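PDB 2VTW: fiber protein 2 from Fowl adenovirus 1, which probably forms, as a homotrimer, the short-fibre spikes of the capsid vertices, whose C-terminal head domain, the part described here, is thought to attach virions to a host receptor. Local coordinates for residues 17-21 / 84-88; 22-26 / 120-124. All coordinates share one frame. Numbering follows the deposited sequence.

Interaction 1. Residues 17-21 / 84-88; sequences PTGNF and NPSNI
In the beta-sandwich fibre head (knob), strand 4-23 runs extended through Gly19-Phe21, antiparallel to strand 28-40; on its other edge docks a type I beta turn, Asn84 to Asn87, from the loop joining strands 71-76 and 92-94. Asn87 N to Asn84 O at 3.1 Å closes the turn, and Asn87 has a left-handed backbone conformation (phi/psi 72/46). Asn20 CA lies 4.3 Å from Ser86 CA, and Asn20 N donates to Ser86 O at 2.8 Å (177°). Beside this bond, Ser86 CA makes a CA-H...O contact with Asn20 O at 3.2 Å. The t rotamer of Asn87 sends ND2 to Thr18 O (2.9 Å, weak). Ser86 OG, hydrogen-bonded to Trp75 N, touches the Phe21 ring edge, 4.1 Å from CD1. Within the loop, Asn84 OD1 accepts from Ile88 N (2.9 Å); Asn84 ND2 donates to Ile88 O (2.7 Å) and Leu80 O. One water joins Thr18 OG1 (2.6 Å) to Asn87 O (2.7 Å); another joins Asn20 O (2.7 Å), Ser86 OG (2.9 Å) and, weakly, Pro85 O (3.2 Å).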
ATOM      1  N   PRO A  17     -15.635  22.501  -4.720  1.00 34.29           N
ATOM      2  CA  PRO A  17     -16.252  21.617  -3.726  1.00 34.05           C
ATOM      3  C   PRO A  17     -17.579  20.960  -4.161  1.00 33.79           C
ATOM      4  O   PRO A  17     -18.611  21.113  -3.484  1.00 33.30           O
ATOM      5  CB  PRO A  17     -16.418  22.528  -2.518  1.00 34.35           C
ATOM      6  CG  PRO A  17     -16.547  23.903  -3.111  1.00 33.78           C
ATOM      7  CD  PRO A  17     -15.787  23.928  -4.373  1.00 34.23           C
ATOM      8  N   THR A  18     -17.520  20.183  -5.247  1.00 33.62           N
ATOM      9  CA  THR A  18     -18.700  19.465  -5.780  1.00 33.36           C
ATOM     10  C   THR A  18     -18.967  18.097  -5.120  1.00 33.16           C
ATOM     11  O   THR A  18     -19.987  17.480  -5.392  1.00 33.24           O
ATOM     12  CB  THR A  18     -18.559  19.257  -7.278  1.00 33.86           C
ATOM     13  OG1 THR A  18     -17.360  18.518  -7.544  1.00 35.53           O
ATOM     14  CG2 THR A  18     -18.484  20.608  -7.988  1.00 34.20           C
ATOM     15  N   GLY A  19     -18.066  17.631  -4.240  1.00 31.96           N
ATOM     16  CA  GLY A  19     -18.242  16.355  -3.570  1.00 30.95           C
ATOM     17  C   GLY A  19     -19.177  16.466  -2.387  1.00 30.24           C
ATOM     18  O   GLY A  19     -19.149  17.466  -1.674  1.00 29.54           O
ATOM     19  N   ASN A  20     -20.022  15.449  -2.206  1.00 29.67           N
ATOM     20  CA  ASN A  20     -20.964  15.385  -1.090  0.50 29.96           C
ATOM     21  C   ASN A  20     -20.468  14.364  -0.082  1.00 30.01           C
ATOM     22  O   ASN A  20     -20.667  13.153  -0.262  1.00 30.27           O
ATOM     23  CB  ASN A  20     -22.371  14.968  -1.555  0.50 30.01           C
ATOM     24  CG  ASN A  20     -23.007  15.962  -2.496  0.50 30.20           C
ATOM     25  OD1 ASN A  20     -22.805  17.169  -2.378  0.50 30.54           O
ATOM     26  ND2 ASN A  20     -23.798  15.456  -3.438  0.50 32.63           N
ATOM     27  N   PHE A  21     -19.824  14.840   0.981  1.00 29.22           N
ATOM     28  CA  PHE A  21     -19.250  13.963   1.983  1.00 29.12           C
ATOM     29  C   PHE A  21     -20.090  14.063   3.239  1.00 29.02           C
ATOM     30  O   PHE A  21     -20.831  15.025   3.417  1.00 29.42           O
ATOM     31  CB  PHE A  21     -17.775  14.359   2.230  1.00 28.35           C
ATOM     32  CG  PHE A  21     -16.950  14.506   0.951  1.00 27.50           C
ATOM     33  CD1 PHE A  21     -17.206  13.720  -0.161  1.00 25.48           C
ATOM     34  CD2 PHE A  21     -15.901  15.409   0.885  1.00 28.22           C
ATOM     35  CE1 PHE A  21     -16.475  13.856  -1.333  1.00 26.93           C
ATOM     36  CE2 PHE A  21     -15.142  15.536  -0.278  1.00 27.68           C
ATOM     37  CZ  PHE A  21     -15.433  14.755  -1.392  1.00 27.68           C
ATOM     38  N   ASN A  84     -24.255   6.920  -6.669  1.00 27.15           N
ATOM     39  CA  ASN A  84     -23.180   7.900  -6.572  1.00 26.71           C
ATOM     40  C   ASN A  84     -23.409   8.833  -5.372  1.00 26.46           C
ATOM     41  O   ASN A  84     -23.569  10.029  -5.541  1.00 26.72           O
ATOM     42  CB  ASN A  84     -23.119   8.700  -7.868  1.00 26.36           C
ATOM     43  CG  ASN A  84     -21.822   9.469  -8.030  1.00 27.91           C
ATOM     44  OD1 ASN A  84     -20.928   9.422  -7.157  1.00 27.30           O
ATOM     45  ND2 ASN A  84     -21.680  10.150  -9.166  1.00 25.16           N
ATOM     46  N   PRO A  85     -23.400   8.283  -4.150  1.00 26.80           N
ATOM     47  CA  PRO A  85     -23.756   9.024  -2.929  1.00 26.92           C
ATOM     48  C   PRO A  85     -22.977  10.325  -2.688  1.00 27.15           C
ATOM     49  O   PRO A  85     -23.516  11.243  -2.062  1.00 28.33           O
ATOM     50  CB  PRO A  85     -23.449   8.031  -1.807  1.00 27.20           C
ATOM     51  CG  PRO A  85     -23.358   6.701  -2.445  1.00 26.55           C
ATOM     52  CD  PRO A  85     -23.034   6.882  -3.865  1.00 26.80           C
ATOM     53  N   SER A  86     -21.746  10.387  -3.199  1.00 26.59           N
ATOM     54  CA  SER A  86     -20.805  11.496  -2.973  1.00 26.42           C
ATOM     55  C   SER A  86     -20.653  12.405  -4.175  1.00 26.44           C
ATOM     56  O   SER A  86     -19.956  13.394  -4.099  1.00 26.40           O
ATOM     57  CB  SER A  86     -19.407  10.945  -2.569  1.00 25.69           C
ATOM     58  OG  SER A  86     -19.437  10.441  -1.235  1.00 22.06           O
ATOM     59  N   ASN A  87     -21.281  12.049  -5.291  1.00 27.29           N
ATOM     60  CA  ASN A  87     -21.403  12.927  -6.445  1.00 26.92           C
ATOM     61  C   ASN A  87     -20.071  13.052  -7.131  1.00 26.84           C
ATOM     62  O   ASN A  87     -19.649  14.143  -7.506  1.00 26.44           O
ATOM     63  CB  ASN A  87     -22.000  14.296  -6.031  1.00 27.77           C
ATOM     64  CG  ASN A  87     -22.320  15.218  -7.216  1.00 28.05           C
ATOM     65  OD1 ASN A  87     -22.652  14.765  -8.328  1.00 30.71           O
ATOM     66  ND2 ASN A  87     -22.183  16.535  -6.980  1.00 27.17           N
ATOM     67  N   ILE A  88     -19.408  11.909  -7.315  1.00 26.25           N
ATOM     68  CA  ILE A  88     -18.257  11.859  -8.202  1.00 26.65           C
ATOM     69  C   ILE A  88     -18.732  12.307  -9.574  1.00 27.23           C
ATOM     70  O   ILE A  88     -19.707  11.784 -10.079  1.00 27.31           O
ATOM     71  CB  ILE A  88     -17.600  10.439  -8.279  1.00 26.19           C
ATOM     72  CG1 ILE A  88     -17.244   9.923  -6.880  1.00 25.65           C
ATOM     73  CG2 ILE A  88     -16.339  10.448  -9.120  1.00 25.03           C
ATOM     74  CD1 ILE A  88     -16.447  10.912  -6.025  1.00 24.15           C
TER
HETATM   75  O   HOH W   1     -18.355  16.314  -8.503  1.00 32.39           O
HETATM   76  O   HOH W   2     -21.743  10.773   0.565  1.00 38.75           O

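Interaction 2. Residues 22-26 / 120-124; sequences VSSSN and NIPYY
At the end of strand 4-23 in the fibre head, Val22 and Ser23 are extended, and a type I beta turn from Ser23 to Asn26 follows, closed by Asn26 N to Ser23 O at 2.9 Å. This turn starts the connection of a beta hairpin, strands 4-23 and 28-40. Ser23 OG also accepts from Ser25 N at 3.0 Å, an ST turn. Asn26 takes a left-handed conformation (75/21). Facing the hairpin end is the irregular segment 120-124, from the loop between strands 115-116 and 129-140; the nearest CA pair is Asn26-Tyr123, at 5.3 Å.

One hydrogen bond crosses: Tyr123 N donates to Asn26 OD1 at 3.0 Å (148°). The m rotamer of Asn26 brings that oxygen in, and it also lies 3.1 Å from Pro122 CD and 3.4 Å from Ile121 CG2.

The aromatic contact is a CH-pi interaction. With chi1 at t, the Tyr123 ring has Ser24 CA 3.4 Å from its centroid and 4° off the normal, squarely over one face. Val22 O approaches the ring edge, 3.6 Å from Tyr123 CD1. Tyr123 also touches Tyr71 and Thr73 of strand 71-76.

Apolar contacts come from Val22, whose CG1 lies 3.7 Å from Tyr123 CB and 4.1 Å from Pro122 CG.

The hairpin end and the loop before strand 129-140 thus share a single conventional hydrogen bond, accompanied by van der Waals and CH-pi contacts.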
ATOM      1  N   VAL A  22     -19.991  13.083   4.116  1.00 28.93           N
ATOM      2  CA  VAL A  22     -20.813  13.092   5.303  1.00 29.35           C
ATOM      3  C   VAL A  22     -20.000  12.773   6.556  1.00 30.04           C
ATOM      4  O   VAL A  22     -19.179  11.852   6.541  1.00 29.79           O
ATOM      5  CB  VAL A  22     -21.978  12.082   5.173  1.00 28.98           C
ATOM      6  CG1 VAL A  22     -22.927  12.213   6.347  1.00 27.63           C
ATOM      7  CG2 VAL A  22     -22.691  12.267   3.854  1.00 27.05           C
ATOM      8  N   SER A  23     -20.254  13.533   7.626  1.00 30.24           N
ATOM      9  CA  SER A  23     -19.586  13.372   8.910  1.00 30.97           C
ATOM     10  C   SER A  23     -20.222  12.236   9.700  1.00 31.51           C
ATOM     11  O   SER A  23     -21.375  11.873   9.455  1.00 31.61           O
ATOM     12  CB  SER A  23     -19.685  14.667   9.728  1.00 30.88           C
ATOM     13  OG  SER A  23     -20.788  14.627  10.645  1.00 32.60           O
ATOM     14  N   SER A  24     -19.500  11.713  10.685  1.00 32.16           N
ATOM     15  CA  SER A  24     -20.010  10.612  11.508  1.00 33.55           C
ATOM     16  C   SER A  24     -21.256  10.964  12.327  1.00 34.41           C
ATOM     17  O   SER A  24     -21.883  10.074  12.922  1.00 34.34           O
ATOM     18  CB  SER A  24     -18.922  10.059  12.435  1.00 33.37           C
ATOM     19  OG  SER A  24     -18.371  11.071  13.253  1.00 33.82           O
ATOM     20  N   SER A  25     -21.604  12.254  12.362  1.00 35.71           N
ATOM     21  CA  SER A  25     -22.836  12.725  13.042  1.00 36.43           C
ATOM     22  C   SER A  25     -23.999  12.967  12.071  1.00 36.72           C
ATOM     23  O   SER A  25     -25.020  13.537  12.453  1.00 37.45           O
ATOM     24  CB  SER A  25     -22.544  13.981  13.869  1.00 36.60           C
ATOM     25  OG  SER A  25     -21.929  13.601  15.087  1.00 37.74           O
ATOM     26  N   ASN A  26     -23.821  12.509  10.834  1.00 36.99           N
ATOM     27  CA  ASN A  26     -24.828  12.537   9.767  1.00 37.16           C
ATOM     28  C   ASN A  26     -25.068  13.904   9.143  1.00 37.57           C
ATOM     29  O   ASN A  26     -26.082  14.127   8.478  1.00 37.97           O
ATOM     30  CB  ASN A  26     -26.124  11.855  10.212  1.00 37.49           C
ATOM     31  CG  ASN A  26     -26.000  10.342  10.190  1.00 37.84           C
ATOM     32  OD1 ASN A  26     -25.845   9.746   9.123  1.00 38.22           O
ATOM     33  ND2 ASN A  26     -26.042   9.717  11.363  1.00 38.87           N
ATOM     34  N   ASN A 120     -32.312   6.696   4.448  1.00 41.97           N
ATOM     35  CA  ASN A 120     -31.813   8.080   4.613  1.00 41.86           C
ATOM     36  C   ASN A 120     -31.059   8.367   5.950  1.00 41.40           C
ATOM     37  O   ASN A 120     -31.364   9.336   6.674  1.00 42.01           O
ATOM     38  CB  ASN A 120     -32.959   9.087   4.365  1.00 42.97           C
ATOM     39  CG  ASN A 120     -33.370   9.169   2.868  1.00 45.36           C
ATOM     40  OD1 ASN A 120     -34.307   8.479   2.417  1.00 48.14           O
ATOM     41  ND2 ASN A 120     -32.663  10.013   2.101  1.00 46.03           N
ATOM     42  N   ILE A 121     -30.109   7.485   6.268  1.00 39.80           N
ATOM     43  CA  ILE A 121     -29.005   7.757   7.189  1.00 38.62           C
ATOM     44  C   ILE A 121     -27.843   7.955   6.214  1.00 37.27           C
ATOM     45  O   ILE A 121     -27.417   7.005   5.564  1.00 37.91           O
ATOM     46  CB  ILE A 121     -28.753   6.562   8.145  1.00 39.04           C
ATOM     47  CG1 ILE A 121     -30.062   6.127   8.832  1.00 39.64           C
ATOM     48  CG2 ILE A 121     -27.683   6.882   9.206  1.00 39.79           C
ATOM     49  CD1 ILE A 121     -29.966   4.778   9.568  1.00 39.56           C
ATOM     50  N   PRO A 122     -27.386   9.204   6.019  1.00 35.26           N
ATOM     51  CA  PRO A 122     -26.426   9.416   4.939  1.00 33.81           C
ATOM     52  C   PRO A 122     -24.961   9.054   5.270  1.00 31.92           C
ATOM     53  O   PRO A 122     -24.148   9.012   4.357  1.00 30.77           O
ATOM     54  CB  PRO A 122     -26.551  10.916   4.656  1.00 33.96           C
ATOM     55  CG  PRO A 122     -26.906  11.493   5.958  1.00 34.64           C
ATOM     56  CD  PRO A 122     -27.700  10.462   6.717  1.00 35.41           C
ATOM     57  N   TYR A 123     -24.640   8.819   6.545  1.00 30.00           N
ATOM     58  CA  TYR A 123     -23.291   8.386   6.934  1.00 29.51           C
ATOM     59  C   TYR A 123     -23.143   6.857   7.050  1.00 28.25           C
ATOM     60  O   TYR A 123     -23.864   6.182   7.810  1.00 27.77           O
ATOM     61  CB  TYR A 123     -22.853   9.029   8.252  1.00 29.40           C
ATOM     62  CG  TYR A 123     -21.530   8.526   8.786  1.00 29.02           C
ATOM     63  CD1 TYR A 123     -20.327   8.927   8.213  1.00 29.61           C
ATOM     64  CD2 TYR A 123     -21.483   7.664   9.879  1.00 29.05           C
ATOM     65  CE1 TYR A 123     -19.089   8.484   8.726  1.00 29.52           C
ATOM     66  CE2 TYR A 123     -20.255   7.202  10.395  1.00 30.03           C
ATOM     67  CZ  TYR A 123     -19.069   7.619   9.803  1.00 28.77           C
ATOM     68  OH  TYR A 123     -17.883   7.166  10.314  1.00 28.56           O
ATOM     69  N   TYR A 124     -22.178   6.333   6.297  1.00 26.70           N
ATOM     70  CA  TYR A 124     -21.746   4.954   6.447  1.00 25.85           C
ATOM     71  C   TYR A 124     -20.272   4.925   6.923  1.00 24.64           C
ATOM     72  O   TYR A 124     -19.414   5.554   6.302  1.00 25.01           O
ATOM     73  CB  TYR A 124     -21.884   4.239   5.107  1.00 25.27           C
ATOM     74  CG  TYR A 124     -21.485   2.778   5.163  1.00 25.93           C
ATOM     75  CD1 TYR A 124     -22.372   1.815   5.630  1.00 25.93           C
ATOM     76  CD2 TYR A 124     -20.225   2.358   4.745  1.00 24.84           C
ATOM     77  CE1 TYR A 124     -22.021   0.487   5.690  1.00 24.84           C
ATOM     78  CE2 TYR A 124     -19.870   1.014   4.804  1.00 23.49           C
ATOM     79  CZ  TYR A 124     -20.772   0.098   5.281  1.00 23.65           C
ATOM     80  OH  TYR A 124     -20.458  -1.227   5.344  1.00 22.55           O
TER

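Both interactions use the later part of strand 4-23, their segments there being consecutive (17-21, then 22-26), with about 13 Å between their centres. In interaction 1 the type I turn is in the partner loop; in interaction 2 it directly follows the strand. Interaction 1 is partly buried, its centre about 8 Å from the centre of the chain, and is chiefly polar: one near-linear backbone bond, a weak side-chain one and two bridging waters. Interaction 2, its centre about 13 Å from the chain centre, is a surface contact that covers more area with one hydrogen bond plus aromatic and apolar groups. Neither is touched by another chain of the trimer, so both join elements within one head subunit.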